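Long-range contacts in hypothetical nigD-like protein (PDB 3QWN), which probably acts as an immunity protein that protects its Bacteroides host against a bacteriocin-type toxin: residues A[54-60]-A[72-78]; A[29-33]-A[107-111]. All coordinates share one frame; numbering follows the deposited sequence.

Contact 1. Residues A[54-60]-A[72-78]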
loop_
_atom_site.group_PDB
_atom_site.type_symbol
_atom_site.label_atom_id
_atom_site.label_comp_id
_atom_site.label_asym_id
_atom_site.label_seq_id
_atom_site.Cartn_x
_atom_site.Cartn_y
_atom_site.Cartn_z
ATOM N N ARG A 54 -2.990 3.443 8.573
ATOM C CA ARG A 54 -2.237 3.732 7.354
ATOM C C ARG A 54 -3.309 4.184 6.344
ATOM O O ARG A 54 -4.213 3.399 6.045
ATOM C CB ARG A 54 -1.460 2.480 6.916
ATOM C CG ARG A 54 -0.635 2.585 5.630
ATOM C CD ARG A 54 0.598 3.389 5.864
ATOM N NE ARG A 54 1.503 3.447 4.713
ATOM C CZ ARG A 54 2.575 4.234 4.675
ATOM N NH1 ARG A 54 2.857 5.031 5.698
ATOM N NH2 ARG A 54 3.357 4.254 3.602
ATOM N N VAL A 55 -3.258 5.463 5.879
ATOM C CA VAL A 55 -4.285 6.055 5.014
ATOM C C VAL A 55 -3.665 6.935 3.915
ATOM O O VAL A 55 -2.481 7.251 3.967
ATOM C CB VAL A 55 -5.284 6.933 5.887
ATOM C CG1 VAL A 55 -6.132 6.090 6.840
ATOM C CG2 VAL A 55 -4.554 8.045 6.648
HETATM N N MSE A 56 -4.508 7.385 2.960
HETATM C CA MSE A 56 -4.207 8.398 1.936
HETATM C C MSE A 56 -4.740 9.763 2.452
HETATM O O MSE A 56 -5.825 9.850 3.047
HETATM C CB MSE A 56 -4.807 8.046 0.562
HETATM C CG MSE A 56 -4.245 6.738 -0.001
HETATM SE SE MSE A 56 -2.275 6.726 -0.108
HETATM C CE MSE A 56 -2.045 8.185 -1.376
ATOM N N SER A 57 -3.971 10.823 2.264
ATOM C CA SER A 57 -4.425 12.111 2.770
ATOM C C SER A 57 -3.914 13.267 1.961
ATOM O O SER A 57 -2.762 13.282 1.513
ATOM C CB SER A 57 -3.964 12.288 4.223
ATOM O OG SER A 57 -4.412 13.481 4.840
ATOM N N ASN A 58 -4.761 14.285 1.868
ATOM C CA ASN A 58 -4.426 15.608 1.399
ATOM C C ASN A 58 -4.339 16.457 2.667
ATOM O O ASN A 58 -5.321 16.606 3.404
ATOM C CB ASN A 58 -5.412 16.183 0.384
ATOM C CG ASN A 58 -4.990 17.545 -0.118
ATOM O OD1 ASN A 58 -5.451 18.558 0.352
ATOM N ND2 ASN A 58 -4.026 17.606 -0.996
ATOM N N TYR A 59 -3.152 16.962 2.951
ATOM C CA TYR A 59 -2.927 17.757 4.144
ATOM C C TYR A 59 -1.861 18.780 3.845
ATOM O O TYR A 59 -1.070 18.600 2.915
ATOM C CB TYR A 59 -2.483 16.828 5.329
ATOM C CG TYR A 59 -1.051 16.357 5.225
ATOM C CD1 TYR A 59 -0.705 15.278 4.410
ATOM C CD2 TYR A 59 -0.029 17.018 5.896
ATOM C CE1 TYR A 59 0.618 14.835 4.311
ATOM C CE2 TYR A 59 1.304 16.602 5.785
ATOM C CZ TYR A 59 1.623 15.506 4.996
ATOM O OH TYR A 59 2.935 15.088 4.886
ATOM N N GLU A 60 -1.749 19.787 4.710
ATOM C CA GLU A 60 -0.641 20.713 4.577
ATOM C C GLU A 60 -0.006 20.942 5.944
ATOM O O GLU A 60 -0.656 20.799 6.976
ATOM C CB GLU A 60 -1.043 22.021 3.876
ATOM C CG GLU A 60 -1.717 23.090 4.710
ATOM C CD GLU A 60 -1.872 24.384 3.936
ATOM O OE1 GLU A 60 -1.065 24.636 3.012
ATOM O OE2 GLU A 60 -2.794 25.161 4.279
ATOM N N ILE A 72 -5.608 18.745 7.904
ATOM C CA ILE A 72 -6.062 17.675 7.018
ATOM C C ILE A 72 -7.225 18.170 6.187
ATOM O O ILE A 72 -8.222 18.640 6.725
ATOM C CB ILE A 72 -6.417 16.369 7.808
ATOM C CG1 ILE A 72 -5.178 15.838 8.567
ATOM C CG2 ILE A 72 -7.031 15.280 6.894
ATOM C CD1 ILE A 72 -5.525 14.829 9.668
ATOM N N TYR A 73 -7.118 18.009 4.872
ATOM C CA TYR A 73 -8.166 18.426 3.928
ATOM C C TYR A 73 -8.939 17.219 3.417
ATOM O O TYR A 73 -10.126 17.340 3.160
ATOM C CB TYR A 73 -7.570 19.245 2.760
ATOM C CG TYR A 73 -7.027 20.574 3.255
ATOM C CD1 TYR A 73 -7.883 21.639 3.542
ATOM C CD2 TYR A 73 -5.668 20.750 3.491
ATOM C CE1 TYR A 73 -7.396 22.834 4.079
ATOM C CE2 TYR A 73 -5.172 21.941 3.997
ATOM C CZ TYR A 73 -6.037 22.984 4.300
ATOM O OH TYR A 73 -5.532 24.172 4.793
ATOM N N SER A 74 -8.288 16.054 3.280
ATOM C CA SER A 74 -8.980 14.812 2.868
ATOM C C SER A 74 -8.297 13.597 3.443
ATOM O O SER A 74 -7.121 13.649 3.725
ATOM C CB SER A 74 -9.135 14.693 1.355
ATOM O OG SER A 74 -7.953 14.219 0.751
ATOM N N LEU A 75 -9.063 12.552 3.689
ATOM C CA LEU A 75 -8.624 11.257 4.193
ATOM C C LEU A 75 -9.363 10.178 3.508
ATOM O O LEU A 75 -10.574 10.292 3.326
ATOM C CB LEU A 75 -8.861 11.079 5.698
ATOM C CG LEU A 75 -7.933 11.742 6.681
ATOM C CD1 LEU A 75 -8.483 11.565 8.101
ATOM C CD2 LEU A 75 -6.501 11.198 6.594
ATOM N N GLN A 76 -8.658 9.115 3.143
ATOM C CA GLN A 76 -9.301 7.937 2.588
ATOM C C GLN A 76 -8.458 6.713 2.903
ATOM O O GLN A 76 -7.265 6.814 3.168
ATOM C CB GLN A 76 -9.621 8.066 1.095
ATOM C CG GLN A 76 -8.440 7.959 0.177
ATOM C CD GLN A 76 -8.870 8.224 -1.233
ATOM O OE1 GLN A 76 -9.333 9.323 -1.590
ATOM N NE2 GLN A 76 -8.684 7.234 -2.072
ATOM N N SER A 77 -9.096 5.575 2.917
ATOM C CA SER A 77 -8.444 4.327 3.213
ATOM C C SER A 77 -7.554 3.872 2.062
ATOM O O SER A 77 -7.663 4.347 0.916
ATOM C CB SER A 77 -9.500 3.270 3.502
ATOM O OG SER A 77 -10.229 2.963 2.324
ATOM N N LEU A 78 -6.664 2.945 2.389
ATOM C CA LEU A 78 -5.818 2.256 1.429
ATOM C C LEU A 78 -5.847 0.781 1.813
ATOM O O LEU A 78 -6.306 0.438 2.922
ATOM C CB LEU A 78 -4.394 2.843 1.322
ATOM C CG LEU A 78 -3.525 3.005 2.569
ATOM C CD1 LEU A 78 -2.987 1.690 3.042
ATOM C CD2 LEU A 78 -2.323 3.832 2.252
HETATM O O HOH W 1 -6.667 2.534 5.404
#

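Contact 2. Residues A[29-33]-A[107-111]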
loop_
_atom_site.group_PDB
_atom_site.type_symbol
_atom_site.label_atom_id
_atom_site.label_comp_id
_atom_site.label_asym_id
_atom_site.label_seq_id
_atom_site.Cartn_x
_atom_site.Cartn_y
_atom_site.Cartn_z
ATOM N N ILE A 29 1.511 11.293 10.566
ATOM C CA ILE A 29 2.935 10.964 10.473
ATOM C C ILE A 29 3.256 10.771 9.008
ATOM O O ILE A 29 2.882 9.753 8.410
ATOM C CB ILE A 29 3.410 9.778 11.351
ATOM C CG1 ILE A 29 2.787 9.833 12.764
ATOM C CG2 ILE A 29 4.936 9.753 11.405
ATOM C CD1 ILE A 29 2.893 8.636 13.475
ATOM N N PRO A 30 3.893 11.797 8.397
ATOM C CA PRO A 30 4.279 11.672 6.982
ATOM C C PRO A 30 5.318 10.577 6.809
ATOM O O PRO A 30 5.986 10.210 7.765
ATOM C CB PRO A 30 4.871 13.051 6.645
ATOM C CG PRO A 30 4.555 13.938 7.794
ATOM C CD PRO A 30 4.412 13.053 8.985
ATOM N N ASP A 31 5.453 10.043 5.603
ATOM C CA ASP A 31 6.460 9.012 5.369
ATOM C C ASP A 31 7.866 9.632 5.377
ATOM O O ASP A 31 8.801 9.052 5.927
ATOM C CB ASP A 31 6.164 8.308 4.036
ATOM C CG ASP A 31 5.234 7.107 4.123
ATOM O OD1 ASP A 31 4.617 6.902 5.201
ATOM O OD2 ASP A 31 5.151 6.353 3.129
ATOM N N ASN A 32 7.972 10.859 4.834
ATOM C CA ASN A 32 9.191 11.654 4.653
ATOM C C ASN A 32 9.647 12.445 5.909
ATOM O O ASN A 32 10.823 12.796 5.984
ATOM C CB ASN A 32 9.013 12.636 3.460
ATOM C CG ASN A 32 7.672 13.391 3.365
ATOM O OD1 ASN A 32 7.108 13.900 4.350
ATOM N ND2 ASN A 32 7.163 13.537 2.146
ATOM N N GLY A 33 8.756 12.718 6.861
ATOM C CA GLY A 33 9.105 13.510 8.033
ATOM C C GLY A 33 8.697 12.966 9.382
ATOM O O GLY A 33 8.308 11.801 9.521
ATOM N N LEU A 107 9.687 1.317 -1.624
ATOM C CA LEU A 107 9.781 0.904 -0.233
ATOM C C LEU A 107 9.741 2.162 0.648
ATOM O O LEU A 107 10.364 3.179 0.313
ATOM C CB LEU A 107 11.062 0.112 0.009
ATOM C CG LEU A 107 11.186 -1.260 -0.630
ATOM C CD1 LEU A 107 12.599 -1.768 -0.470
ATOM C CD2 LEU A 107 10.190 -2.253 -0.033
ATOM N N GLY A 108 8.987 2.095 1.733
ATOM C CA GLY A 108 8.906 3.210 2.654
ATOM C C GLY A 108 8.159 2.915 3.931
ATOM O O GLY A 108 7.046 2.382 3.894
ATOM N N ARG A 109 8.762 3.319 5.060
ATOM C CA ARG A 109 8.239 3.225 6.423
ATOM C C ARG A 109 7.655 1.845 6.795
ATOM O O ARG A 109 6.584 1.750 7.394
ATOM C CB ARG A 109 7.226 4.351 6.700
ATOM C CG ARG A 109 7.718 5.057 7.958
ATOM C CD ARG A 109 7.131 6.395 8.237
ATOM N NE ARG A 109 8.085 7.495 8.074
ATOM C CZ ARG A 109 8.439 8.333 9.045
ATOM N NH1 ARG A 109 7.964 8.173 10.277
ATOM N NH2 ARG A 109 9.278 9.332 8.795
ATOM N N GLY A 110 8.406 0.802 6.475
ATOM C CA GLY A 110 8.041 -0.575 6.786
ATOM C C GLY A 110 7.070 -1.231 5.831
ATOM O O GLY A 110 6.633 -2.354 6.080
ATOM N N TYR A 111 6.730 -0.547 4.728
ATOM C CA TYR A 111 5.817 -1.067 3.718
ATOM C C TYR A 111 6.418 -1.064 2.303
ATOM O O TYR A 111 7.386 -0.339 2.020
ATOM C CB TYR A 111 4.555 -0.215 3.679
ATOM C CG TYR A 111 3.760 -0.126 4.956
ATOM C CD1 TYR A 111 2.741 -1.034 5.230
ATOM C CD2 TYR A 111 3.924 0.949 5.824
ATOM C CE1 TYR A 111 1.980 -0.945 6.398
ATOM C CE2 TYR A 111 3.145 1.078 6.971
ATOM C CZ TYR A 111 2.164 0.133 7.250
ATOM O OH TYR A 111 1.364 0.290 8.367
#

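Contact 1. Residues A[54-60]-A[72-78]
Asn58 O takes two backbone donors at once, Tyr73 N at 2.7 Å and Ser74 N at 3.0 Å. Two residues of strand 72-77 thus face one of strand 54-60, and the register slips by one before Tyr59 meets Ile72. Ser74 O is gripped twice as well. Ser57 OG, turned anti to its own backbone N (chi1 -177°), reaches it at 2.9 Å nearly in line with the carbonyl bond, while Asn58 N donates to it from well above the carbonyl plane. From the bulge itself, the ring of Tyr73 lies with its edge against Glu60 CG, and Tyr73 OH donates to Glu60 OE2 over 3.0 Å. At the far end Met56 and Gln76 exchange a regular pair of backbone bonds. Leu78 then bridges two alternate side chains of the strand: its CD1 rests on Arg54 CG at 3.6 Å and its CD2 on Met56 SE at 3.7 Å, the selenomethionine side chain crossing it at about a right angle. A water accepts from Leu78 N and donates to Arg54 O, bridging the backbones where direct pairing gives out. These paired strands belong to an antiparallel beta hairpin with a classic beta bulge, within the NigD-like N-terminal OB domain.

Contact 2. Residues A[29-33]-A[107-111]
Arg109 reaches from a beta-hairpin turn of the C-terminal beta-sandwich domain to the loop that follows strand 25-30 in the N-terminal OB domain, and so ties the two domains of the chain together. The turn is of type I', running from Gly108 to Tyr111 and closed by paired backbone bonds between those two residues. Arg109 occupies its first corner with positive phi, and its side chain sets out toward the opposing loop.

The hydrogen bonds across the contact run from side chain to backbone. Arg109 presents the NE/NH2 side of its guanidinium to the one atom Asp31 O, both nitrogens coming from the same face of the carbonyl plane, with NE to Asp31 O at 2.7 Å and NH2 to Asp31 O at 2.9 Å. Both bonds are bent, the N-H...O angles being 138° and 131°. Arg109 NH2 also lies 2.8 Å from Gly33 O, which brings a second loop carbonyl close to the cationic group.

Charge adds a looser component. The Asp31 carboxylate lies nearly parallel to the guanidinium, but the two side chains run antiparallel, one alongside the other, and Asp31 OD1 stays 4.5 Å from Arg109 NE. That carboxylate is engaged instead by Arg54, through a salt bridge, so its attraction for Arg109 is probably only a general electrostatic one.

Packing is slight: a bend at chi3 (-111°) helps to bring the guanidinium against the loop, where Ile29 CG2 touches Arg109 NH1 at 3.6 Å. A carbonyl also lies against the flat of the cation, probably an electrostatic contact: Pro30 O sits over the centre of one guanidinium face, 3.3 Å from Arg109 CZ.

The two contacts illustrate how chemistry follows place in a fold. Contact 1 is partly buried and lies within one domain, joining neighbouring strands of the OB sheet by repeated backbone bonds with apolar side chains beside them. Contact 2 is a smaller surface contact between domains, where one long side chain supplies the bonds. Both involve the same sheet, and they meet directly: Arg54 NH1 of contact 1 forms a salt bridge with Asp31 OD1 of contact 2 at 2.6 Å, and Arg54 CD packs on Tyr111 CE2. Asp31 therefore has arginines of both domains near it, one at its carboxylate and the other at its carbonyl. Tyr59 also packs against Pro30.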